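Local coordinates for sorbitol dehydrogenase (Gluconobacter oxydans, PDB 5ITG), which probably oxidises D-sorbitol to L-sorbose with an NADP cofactor, as a Rossmann-fold dehydrogenase of the mannitol dehydrogenase family, at residues Pro53-Val58 with Ile123-Met128; Arg401-Ile406 with Asp464-Val469; Gly405-Leu410 with Lys472-Lys477. One frame throughout, in Å; residues are numbered along the deposited sequence.

Interaction 1: residues Pro53-Val58 with Ile123-Met128; sequences PDWAIV and IRIVSM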
loop_
_atom_site.group_PDB
_atom_site.type_symbol
_atom_site.label_atom_id
_atom_site.label_comp_id
_atom_site.label_asym_id
_atom_site.label_seq_id
_atom_site.Cartn_x
_atom_site.Cartn_y
_atom_site.Cartn_z
ATOM N N PRO A 53 -4.302 22.021 -15.623
ATOM C CA PRO A 53 -3.088 22.545 -14.995
ATOM C C PRO A 53 -3.220 23.109 -13.583
ATOM O O PRO A 53 -2.219 23.480 -12.976
ATOM C CB PRO A 53 -2.630 23.606 -15.990
ATOM C CG PRO A 53 -3.930 24.148 -16.494
ATOM C CD PRO A 53 -4.731 22.890 -16.735
ATOM N N ASP A 54 -4.434 23.172 -13.050
ATOM C CA ASP A 54 -4.613 23.721 -11.708
ATOM C C ASP A 54 -4.557 22.684 -10.598
ATOM O O ASP A 54 -5.128 22.878 -9.524
ATOM C CB ASP A 54 -5.929 24.501 -11.628
ATOM C CG ASP A 54 -5.886 25.795 -12.422
ATOM O OD1 ASP A 54 -4.958 26.599 -12.197
ATOM O OD2 ASP A 54 -6.778 26.010 -13.268
ATOM N N TRP A 55 -3.845 21.592 -10.844
ATOM C CA TRP A 55 -3.742 20.543 -9.844
ATOM C C TRP A 55 -2.322 20.213 -9.423
ATOM O O TRP A 55 -2.015 19.061 -9.097
ATOM C CB TRP A 55 -4.453 19.288 -10.343
ATOM C CG TRP A 55 -5.932 19.499 -10.501
ATOM C CD1 TRP A 55 -6.620 19.673 -11.668
ATOM C CD2 TRP A 55 -6.900 19.566 -9.451
ATOM N NE1 TRP A 55 -7.959 19.839 -11.410
ATOM C CE2 TRP A 55 -8.159 19.778 -10.056
ATOM C CE3 TRP A 55 -6.827 19.465 -8.055
ATOM C CZ2 TRP A 55 -9.339 19.889 -9.311
ATOM C CZ3 TRP A 55 -7.999 19.572 -7.315
ATOM C CH2 TRP A 55 -9.241 19.783 -7.945
ATOM N N ALA A 56 -1.452 21.219 -9.429
ATOM C CA ALA A 56 -0.071 21.018 -9.010
ATOM C C ALA A 56 -0.130 20.614 -7.550
ATOM O O ALA A 56 -1.132 20.860 -6.879
ATOM C CB ALA A 56 0.734 22.306 -9.165
ATOM N N ILE A 57 0.941 20.009 -7.051
ATOM C CA ILE A 57 0.964 19.560 -5.663
ATOM C C ILE A 57 1.970 20.313 -4.796
ATOM O O ILE A 57 3.109 20.512 -5.193
ATOM C CB ILE A 57 1.312 18.049 -5.573
ATOM C CG1 ILE A 57 0.313 17.220 -6.388
ATOM C CG2 ILE A 57 1.284 17.596 -4.127
ATOM C CD1 ILE A 57 0.736 15.755 -6.554
ATOM N N VAL A 58 1.534 20.723 -3.610
ATOM C CA VAL A 58 2.410 21.400 -2.660
ATOM C C VAL A 58 2.674 20.356 -1.578
ATOM O O VAL A 58 1.754 19.960 -0.869
ATOM C CB VAL A 58 1.727 22.620 -2.001
ATOM C CG1 VAL A 58 2.666 23.243 -0.983
ATOM C CG2 VAL A 58 1.335 23.640 -3.059
ATOM N N ILE A 123 -6.829 25.273 -3.471
ATOM C CA ILE A 123 -6.490 23.980 -2.881
ATOM C C ILE A 123 -7.815 23.297 -2.560
ATOM O O ILE A 123 -8.518 23.687 -1.629
ATOM C CB ILE A 123 -5.654 24.157 -1.603
ATOM C CG1 ILE A 123 -4.257 24.661 -1.977
ATOM C CG2 ILE A 123 -5.585 22.852 -0.828
ATOM C CD1 ILE A 123 -3.543 23.799 -3.012
ATOM N N ARG A 124 -8.155 22.288 -3.351
ATOM C CA ARG A 124 -9.419 21.579 -3.186
ATOM C C ARG A 124 -9.283 20.149 -2.663
ATOM O O ARG A 124 -10.277 19.488 -2.346
ATOM C CB ARG A 124 -10.160 21.600 -4.519
ATOM C CG ARG A 124 -10.492 23.015 -4.980
ATOM C CD ARG A 124 -11.141 23.029 -6.353
ATOM N NE ARG A 124 -10.169 23.063 -7.439
ATOM C CZ ARG A 124 -10.478 22.884 -8.720
ATOM N NH1 ARG A 124 -11.736 22.651 -9.077
ATOM N NH2 ARG A 124 -9.532 22.946 -9.646
ATOM N N ILE A 125 -8.048 19.674 -2.575
ATOM C CA ILE A 125 -7.779 18.337 -2.066
ATOM C C ILE A 125 -6.557 18.344 -1.167
ATOM O O ILE A 125 -5.543 18.959 -1.483
ATOM C CB ILE A 125 -7.498 17.326 -3.200
ATOM C CG1 ILE A 125 -8.766 17.092 -4.028
ATOM C CG2 ILE A 125 -7.010 16.000 -2.601
ATOM C CD1 ILE A 125 -8.519 16.265 -5.279
ATOM N N VAL A 126 -6.666 17.655 -0.043
ATOM C CA VAL A 126 -5.557 17.519 0.885
ATOM C C VAL A 126 -5.289 16.017 0.985
ATOM O O VAL A 126 -6.074 15.281 1.578
ATOM C CB VAL A 126 -5.914 18.083 2.279
ATOM C CG1 VAL A 126 -4.771 17.825 3.247
ATOM C CG2 VAL A 126 -6.193 19.578 2.176
ATOM N N SER A 127 -4.199 15.557 0.386
ATOM C CA SER A 127 -3.876 14.133 0.413
ATOM C C SER A 127 -2.784 13.827 1.422
ATOM O O SER A 127 -2.166 14.742 1.971
ATOM C CB SER A 127 -3.472 13.651 -0.990
ATOM O OG SER A 127 -2.370 14.375 -1.511
HETATM N N MSE A 128 -2.549 12.544 1.681
HETATM C CA MSE A 128 -1.532 12.167 2.650
HETATM C C MSE A 128 -1.103 10.700 2.596
HETATM O O MSE A 128 -1.874 9.819 2.218
HETATM C CB MSE A 128 -2.050 12.475 4.059
HETATM C CG MSE A 128 -3.289 11.661 4.419
HETATM SE SE MSE A 128 -4.320 12.383 5.889
HETATM C CE MSE A 128 -4.798 14.073 5.058
HETATM O O HOH W 1 -7.629 24.114 -8.102
#

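Interaction 2: residues Arg401-Ile406 with Asp464-Val469; sequences RIAFGI and DQKVIV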
loop_
_atom_site.group_PDB
_atom_site.type_symbol
_atom_site.label_atom_id
_atom_site.label_comp_id
_atom_site.label_asym_id
_atom_site.label_seq_id
_atom_site.Cartn_x
_atom_site.Cartn_y
_atom_site.Cartn_z
ATOM N N ARG A 401 -6.607 -28.002 -3.064
ATOM C CA ARG A 401 -5.608 -26.932 -3.100
ATOM C C ARG A 401 -5.641 -26.058 -1.854
ATOM O O ARG A 401 -4.607 -25.556 -1.409
ATOM C CB ARG A 401 -5.800 -26.068 -4.348
ATOM C CG ARG A 401 -5.521 -26.808 -5.658
ATOM C CD ARG A 401 -6.135 -26.065 -6.834
ATOM N NE ARG A 401 -7.583 -25.946 -6.676
ATOM C CZ ARG A 401 -8.456 -26.908 -6.962
ATOM N NH1 ARG A 401 -8.035 -28.073 -7.438
ATOM N NH2 ARG A 401 -9.750 -26.717 -6.751
ATOM N N ILE A 402 -6.831 -25.874 -1.296
ATOM C CA ILE A 402 -6.985 -25.080 -0.088
ATOM C C ILE A 402 -6.255 -25.798 1.050
ATOM O O ILE A 402 -5.545 -25.169 1.851
ATOM C CB ILE A 402 -8.492 -24.890 0.244
ATOM C CG1 ILE A 402 -9.096 -23.889 -0.751
ATOM C CG2 ILE A 402 -8.676 -24.396 1.686
ATOM C CD1 ILE A 402 -10.604 -23.810 -0.723
ATOM N N ALA A 403 -6.407 -27.116 1.101
ATOM C CA ALA A 403 -5.753 -27.908 2.142
ATOM C C ALA A 403 -4.241 -27.902 1.952
ATOM O O ALA A 403 -3.483 -27.927 2.924
ATOM C CB ALA A 403 -6.282 -29.335 2.126
ATOM N N PHE A 404 -3.806 -27.873 0.696
ATOM C CA PHE A 404 -2.381 -27.846 0.387
ATOM C C PHE A 404 -1.753 -26.557 0.920
ATOM O O PHE A 404 -0.646 -26.566 1.465
ATOM C CB PHE A 404 -2.152 -27.932 -1.127
ATOM C CG PHE A 404 -0.720 -27.714 -1.527
ATOM C CD1 PHE A 404 0.232 -28.708 -1.320
ATOM C CD2 PHE A 404 -0.305 -26.481 -2.024
ATOM C CE1 PHE A 404 1.582 -28.477 -1.596
ATOM C CE2 PHE A 404 1.038 -26.237 -2.301
ATOM C CZ PHE A 404 1.985 -27.239 -2.084
ATOM N N GLY A 405 -2.454 -25.440 0.754
ATOM C CA GLY A 405 -1.917 -24.183 1.245
ATOM C C GLY A 405 -1.730 -24.235 2.749
ATOM O O GLY A 405 -0.704 -23.798 3.286
ATOM N N ILE A 406 -2.729 -24.778 3.436
ATOM C CA ILE A 406 -2.696 -24.878 4.891
ATOM C C ILE A 406 -1.596 -25.830 5.355
ATOM O O ILE A 406 -0.828 -25.514 6.272
ATOM C CB ILE A 406 -4.069 -25.345 5.433
ATOM C CG1 ILE A 406 -5.110 -24.251 5.187
ATOM C CG2 ILE A 406 -3.983 -25.642 6.927
ATOM C CD1 ILE A 406 -6.553 -24.732 5.367
ATOM N N ASP A 464 -9.723 -30.571 7.498
ATOM C CA ASP A 464 -8.647 -30.929 8.414
ATOM C C ASP A 464 -8.027 -32.292 8.109
ATOM O O ASP A 464 -6.807 -32.456 8.186
ATOM C CB ASP A 464 -9.137 -30.859 9.866
ATOM C CG ASP A 464 -9.559 -29.444 10.272
ATOM O OD1 ASP A 464 -9.020 -28.466 9.704
ATOM O OD2 ASP A 464 -10.422 -29.306 11.165
ATOM N N GLN A 465 -8.857 -33.265 7.751
ATOM C CA GLN A 465 -8.358 -34.593 7.425
ATOM C C GLN A 465 -7.451 -34.535 6.198
ATOM O O GLN A 465 -6.386 -35.153 6.173
ATOM C CB GLN A 465 -9.526 -35.554 7.177
ATOM C CG GLN A 465 -10.147 -36.109 8.459
ATOM C CD GLN A 465 -11.536 -36.682 8.242
ATOM O OE1 GLN A 465 -11.763 -37.472 7.324
ATOM N NE2 GLN A 465 -12.478 -36.287 9.097
ATOM N N LYS A 466 -7.877 -33.788 5.183
ATOM C CA LYS A 466 -7.095 -33.643 3.963
ATOM C C LYS A 466 -5.772 -32.959 4.280
ATOM O O LYS A 466 -4.726 -33.332 3.747
ATOM C CB LYS A 466 -7.868 -32.819 2.929
ATOM C CG LYS A 466 -7.107 -32.534 1.646
ATOM C CD LYS A 466 -6.926 -33.783 0.795
ATOM C CE LYS A 466 -6.306 -33.430 -0.551
ATOM N NZ LYS A 466 -6.187 -34.618 -1.445
ATOM N N VAL A 467 -5.821 -31.956 5.150
ATOM C CA VAL A 467 -4.617 -31.232 5.543
ATOM C C VAL A 467 -3.612 -32.193 6.163
ATOM O O VAL A 467 -2.423 -32.150 5.854
ATOM C CB VAL A 467 -4.939 -30.108 6.564
ATOM C CG1 VAL A 467 -3.645 -29.543 7.151
ATOM C CG2 VAL A 467 -5.724 -28.978 5.873
ATOM N N ILE A 468 -4.104 -33.055 7.045
ATOM C CA ILE A 468 -3.265 -34.037 7.724
ATOM C C ILE A 468 -2.611 -34.958 6.694
ATOM O O ILE A 468 -1.405 -35.199 6.740
ATOM C CB ILE A 468 -4.114 -34.865 8.729
ATOM C CG1 ILE A 468 -4.539 -33.963 9.895
ATOM C CG2 ILE A 468 -3.331 -36.083 9.212
ATOM C CD1 ILE A 468 -5.452 -34.629 10.894
ATOM N N VAL A 469 -3.415 -35.458 5.759
ATOM C CA VAL A 469 -2.922 -36.332 4.700
ATOM C C VAL A 469 -1.795 -35.669 3.903
ATOM O O VAL A 469 -0.778 -36.306 3.606
ATOM C CB VAL A 469 -4.075 -36.729 3.734
ATOM C CG1 VAL A 469 -3.515 -37.317 2.436
ATOM C CG2 VAL A 469 -4.981 -37.750 4.410
#

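Interaction 3: residues Gly405-Leu410 with Lys472-Lys477; sequences GIASYL and KIIREK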
loop_
_atom_site.group_PDB
_atom_site.type_symbol
_atom_site.label_atom_id
_atom_site.label_comp_id
_atom_site.label_asym_id
_atom_site.label_seq_id
_atom_site.Cartn_x
_atom_site.Cartn_y
_atom_site.Cartn_z
ATOM N N GLY A 405 -2.454 -25.440 0.754
ATOM C CA GLY A 405 -1.917 -24.183 1.245
ATOM C C GLY A 405 -1.730 -24.235 2.749
ATOM O O GLY A 405 -0.704 -23.798 3.286
ATOM N N ILE A 406 -2.729 -24.778 3.436
ATOM C CA ILE A 406 -2.696 -24.878 4.891
ATOM C C ILE A 406 -1.596 -25.830 5.355
ATOM O O ILE A 406 -0.828 -25.514 6.272
ATOM C CB ILE A 406 -4.069 -25.345 5.433
ATOM C CG1 ILE A 406 -5.110 -24.251 5.187
ATOM C CG2 ILE A 406 -3.983 -25.642 6.927
ATOM C CD1 ILE A 406 -6.553 -24.732 5.367
ATOM N N ALA A 407 -1.509 -26.983 4.703
ATOM C CA ALA A 407 -0.498 -27.980 5.047
ATOM C C ALA A 407 0.910 -27.434 4.826
ATOM O O ALA A 407 1.829 -27.745 5.589
ATOM C CB ALA A 407 -0.706 -29.249 4.221
ATOM N N SER A 408 1.071 -26.627 3.779
ATOM C CA SER A 408 2.358 -26.024 3.449
ATOM C C SER A 408 2.746 -25.007 4.512
ATOM O O SER A 408 3.902 -24.946 4.939
ATOM C CB SER A 408 2.292 -25.334 2.079
ATOM O OG SER A 408 2.268 -26.290 1.036
ATOM N N TYR A 409 1.777 -24.201 4.928
ATOM C CA TYR A 409 2.005 -23.210 5.965
ATOM C C TYR A 409 2.459 -23.924 7.246
ATOM O O TYR A 409 3.461 -23.542 7.859
ATOM C CB TYR A 409 0.717 -22.419 6.237
ATOM C CG TYR A 409 0.805 -21.504 7.443
ATOM C CD1 TYR A 409 1.666 -20.409 7.455
ATOM C CD2 TYR A 409 0.042 -21.754 8.582
ATOM C CE1 TYR A 409 1.771 -19.580 8.584
ATOM C CE2 TYR A 409 0.136 -20.935 9.710
ATOM C CZ TYR A 409 1.001 -19.853 9.705
ATOM O OH TYR A 409 1.104 -19.052 10.827
ATOM N N LEU A 410 1.724 -24.959 7.639
ATOM C CA LEU A 410 2.050 -25.707 8.852
ATOM C C LEU A 410 3.419 -26.380 8.795
ATOM O O LEU A 410 4.146 -26.402 9.789
ATOM C CB LEU A 410 0.961 -26.745 9.144
ATOM C CG LEU A 410 -0.366 -26.089 9.544
ATOM C CD1 LEU A 410 -1.423 -27.150 9.823
ATOM C CD2 LEU A 410 -0.132 -25.209 10.770
ATOM N N LYS A 472 1.524 -35.109 5.836
ATOM C CA LYS A 472 2.241 -36.378 5.879
ATOM C C LYS A 472 3.050 -36.586 4.606
ATOM O O LYS A 472 4.216 -36.977 4.660
ATOM C CB LYS A 472 1.254 -37.530 6.086
ATOM C CG LYS A 472 0.802 -37.690 7.534
ATOM C CD LYS A 472 -0.362 -38.663 7.645
ATOM C CE LYS A 472 -0.505 -39.223 9.056
ATOM N NZ LYS A 472 -0.707 -38.176 10.095
ATOM N N ILE A 473 2.435 -36.310 3.463
ATOM C CA ILE A 473 3.114 -36.459 2.183
ATOM C C ILE A 473 4.270 -35.464 2.075
ATOM O O ILE A 473 5.367 -35.821 1.651
ATOM C CB ILE A 473 2.139 -36.230 1.016
ATOM C CG1 ILE A 473 1.078 -37.334 1.014
ATOM C CG2 ILE A 473 2.907 -36.186 -0.308
ATOM C CD1 ILE A 473 -0.010 -37.152 -0.020
ATOM N N ILE A 474 4.017 -34.218 2.470
ATOM C CA ILE A 474 5.037 -33.176 2.423
ATOM C C ILE A 474 6.260 -33.536 3.254
ATOM O O ILE A 474 7.392 -33.308 2.836
ATOM C CB ILE A 474 4.512 -31.822 2.964
ATOM C CG1 ILE A 474 3.481 -31.228 2.002
ATOM C CG2 ILE A 474 5.676 -30.861 3.164
ATOM C CD1 ILE A 474 2.897 -29.917 2.474
ATOM N N ARG A 475 6.039 -34.082 4.442
ATOM C CA ARG A 475 7.169 -34.413 5.293
ATOM C C ARG A 475 7.977 -35.606 4.793
ATOM O O ARG A 475 9.196 -35.634 4.937
ATOM C CB ARG A 475 6.716 -34.674 6.729
ATOM C CG ARG A 475 7.885 -34.690 7.707
ATOM C CD ARG A 475 7.419 -34.624 9.127
ATOM N NE ARG A 475 6.577 -33.459 9.371
ATOM C CZ ARG A 475 6.029 -33.190 10.548
ATOM N NH1 ARG A 475 6.249 -34.001 11.574
ATOM N NH2 ARG A 475 5.243 -32.137 10.697
ATOM N N GLU A 476 7.305 -36.581 4.198
ATOM C CA GLU A 476 7.996 -37.763 3.710
ATOM C C GLU A 476 8.553 -37.641 2.293
ATOM O O GLU A 476 9.709 -37.986 2.057
ATOM C CB GLU A 476 7.068 -38.979 3.796
ATOM C CG GLU A 476 7.659 -40.258 3.236
ATOM C CD GLU A 476 6.830 -41.481 3.579
ATOM O OE1 GLU A 476 6.707 -41.794 4.785
ATOM O OE2 GLU A 476 6.302 -42.127 2.649
ATOM N N LYS A 477 7.749 -37.128 1.363
ATOM C CA LYS A 477 8.169 -37.013 -0.035
ATOM C C LYS A 477 8.505 -35.600 -0.533
ATOM O O LYS A 477 8.892 -35.433 -1.692
ATOM C CB LYS A 477 7.085 -37.605 -0.947
ATOM C CG LYS A 477 6.353 -38.816 -0.375
ATOM C CD LYS A 477 7.202 -40.070 -0.380
ATOM C CE LYS A 477 7.441 -40.577 -1.792
ATOM N NZ LYS A 477 8.228 -41.846 -1.794
#

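Interaction 1: residues Pro53-Val58 with Ile123-Met128
Arg-124 lays its guanidinium across the six-membered ring of Trp-55. The two planes are only 19° apart. Arg-124 NH2 sits 3.1 Å from Trp-55 CZ2, above the indole plane and displaced toward its rim. Arg-124 NE comes to 3.4 Å from Trp-55 CH2. The arginine chain bends at CG-CD (chi3 -87°), and this bend lays the flat end over the indole. Trp-55 CG stands anti to the carbonyl carbon (chi1 -65°), which brings the far end of the ring nearer to Arg-124 than its root. As whole chains the two cross at about a right angle, while their flat ends stay nearly parallel. A water bridges the same region: it accepts from Arg-124 NH2 at 2.7 Å and donates to Asp-54 O at 3.1 Å. Asp-54 OD2 stays 5.5 Å from Arg-124 NH2, though its charge may still favour the arginine there. Ile-125 adds an apolar touch, CD1 to Trp-55 CZ3 at 3.9 Å. Strand 26-31 pairs in parallel with both 56-61 and 125-128, so the contact bridges over it. It lies at the N-terminal ends of these parallel strands; in Rossmann folds the dinucleotide usually binds at their C-terminal ends.

Interaction 2: residues Arg401-Ile406 with Asp464-Val469
Ile-468 N donates to Asp-464 O at 3.0 Å in the helical turn that presents Lys-466 and Val-467 to Ala-403. Val-469 N makes the next such bond, to Gln-465 O. No hydrogen bond crosses between the two segments. What joins them is carbon on carbon. The Ala-403 methyl points at the other helix and meets Lys-466 CG at 3.3 Å, tighter than usual for two carbons. Lys-466 CG stands anti to the backbone N (chi1 176°). The chain then turns at chi2 (70°) and carries the ammonium end away from residues 401-406. Against Ala-403, the lysine packs with its CB and CG. Val-467 CG2 comes to 3.8 Å from Ala-403 CB and also lies near the Ala-403 carbonyl oxygen.

Leu-463 and Leu-470 touch Ala-403 as well. With Lys-466 and Val-467 they line a four-residue hole on helix 461-477, and the alanine fits it in knobs-into-holes fashion. Such a small knob lets the backbones come close: Ala-403 CA and Val-467 CA are 4.9 Å apart, and the local axes approach to 8.4 Å, crossing at -58°. This is helix packing in the all-helical C-terminal part of the mannitol dehydrogenase family.

One turn on, Ile-406 CG2 lies 3.9 Å from both methyls of Val-467, CG1 and CG2. The two side chains cross at about a right angle. Phe-452, from a loop, also touches Ile-406. On other sides of helix 400-412, Ile-402 packs on helix 377-394, and Arg-401 forms salt bridges with Asp-337 and Asp-398.

Interaction 3: residues Gly405-Leu410 with Lys472-Lys477
Ile-474 reaches across to Ala-407 and Ser-408 with its CD1 methyl alone. CD1 lies 3.9 Å from Ala-407 O and 4.1 Å from Ala-407 CB. It is also 4.0 Å from Ser-408 OG. The methyl therefore rests on a partly polar patch of the opposite helix, by van der Waals contact. The Ile-474 side chain is stretched out at chi2 (179°), which pushes CD1 to the full length of the branch. It needs that length, because the nearest CA atoms, Ser-408 CA and Ile-474 CA, are 7.7 Å apart. The two segments bury just 89 Å² between them.

In the next shell, Ser-408 OG is hydrogen-bonded to Phe-404 O, one turn earlier in its own helix. That bond holds the hydroxyl against the helix, with the isoleucine methyl beside it. Ala-407 is flanked by Leu-470 and Arg-471 of helix 461-477, and Ala-482, from the chain end, touches Ile-474.

Further out, on another side of helix 400-412, Tyr-409 meets the Phe-307 ring of helix 288-312. Helix 400-412 thus lies between helix 461-477 and helix 288-312.

Interaction 1 comes first along the chain and closes a loop of 64 residues within the Rossmann part. Interactions 2 and 3 follow later, on the opposite side of the chain's centre; the centre of interaction 1 is about 50 Å from that of interaction 2. Both later contacts join helix 400-412 to helix 461-477, closing loops of 57 and 61 residues. They share Gly-405 and Ile-406, and their spans overlap without nesting: each segment of interaction 3 starts later than its counterpart in interaction 2. Their centres are about 8 Å apart, and they touch where Ala-407 CB meets Val-467 O at 3.7 Å. The helices are close where Ala-403 faces Val-467 and wider apart where Ser-408 faces Ile-474.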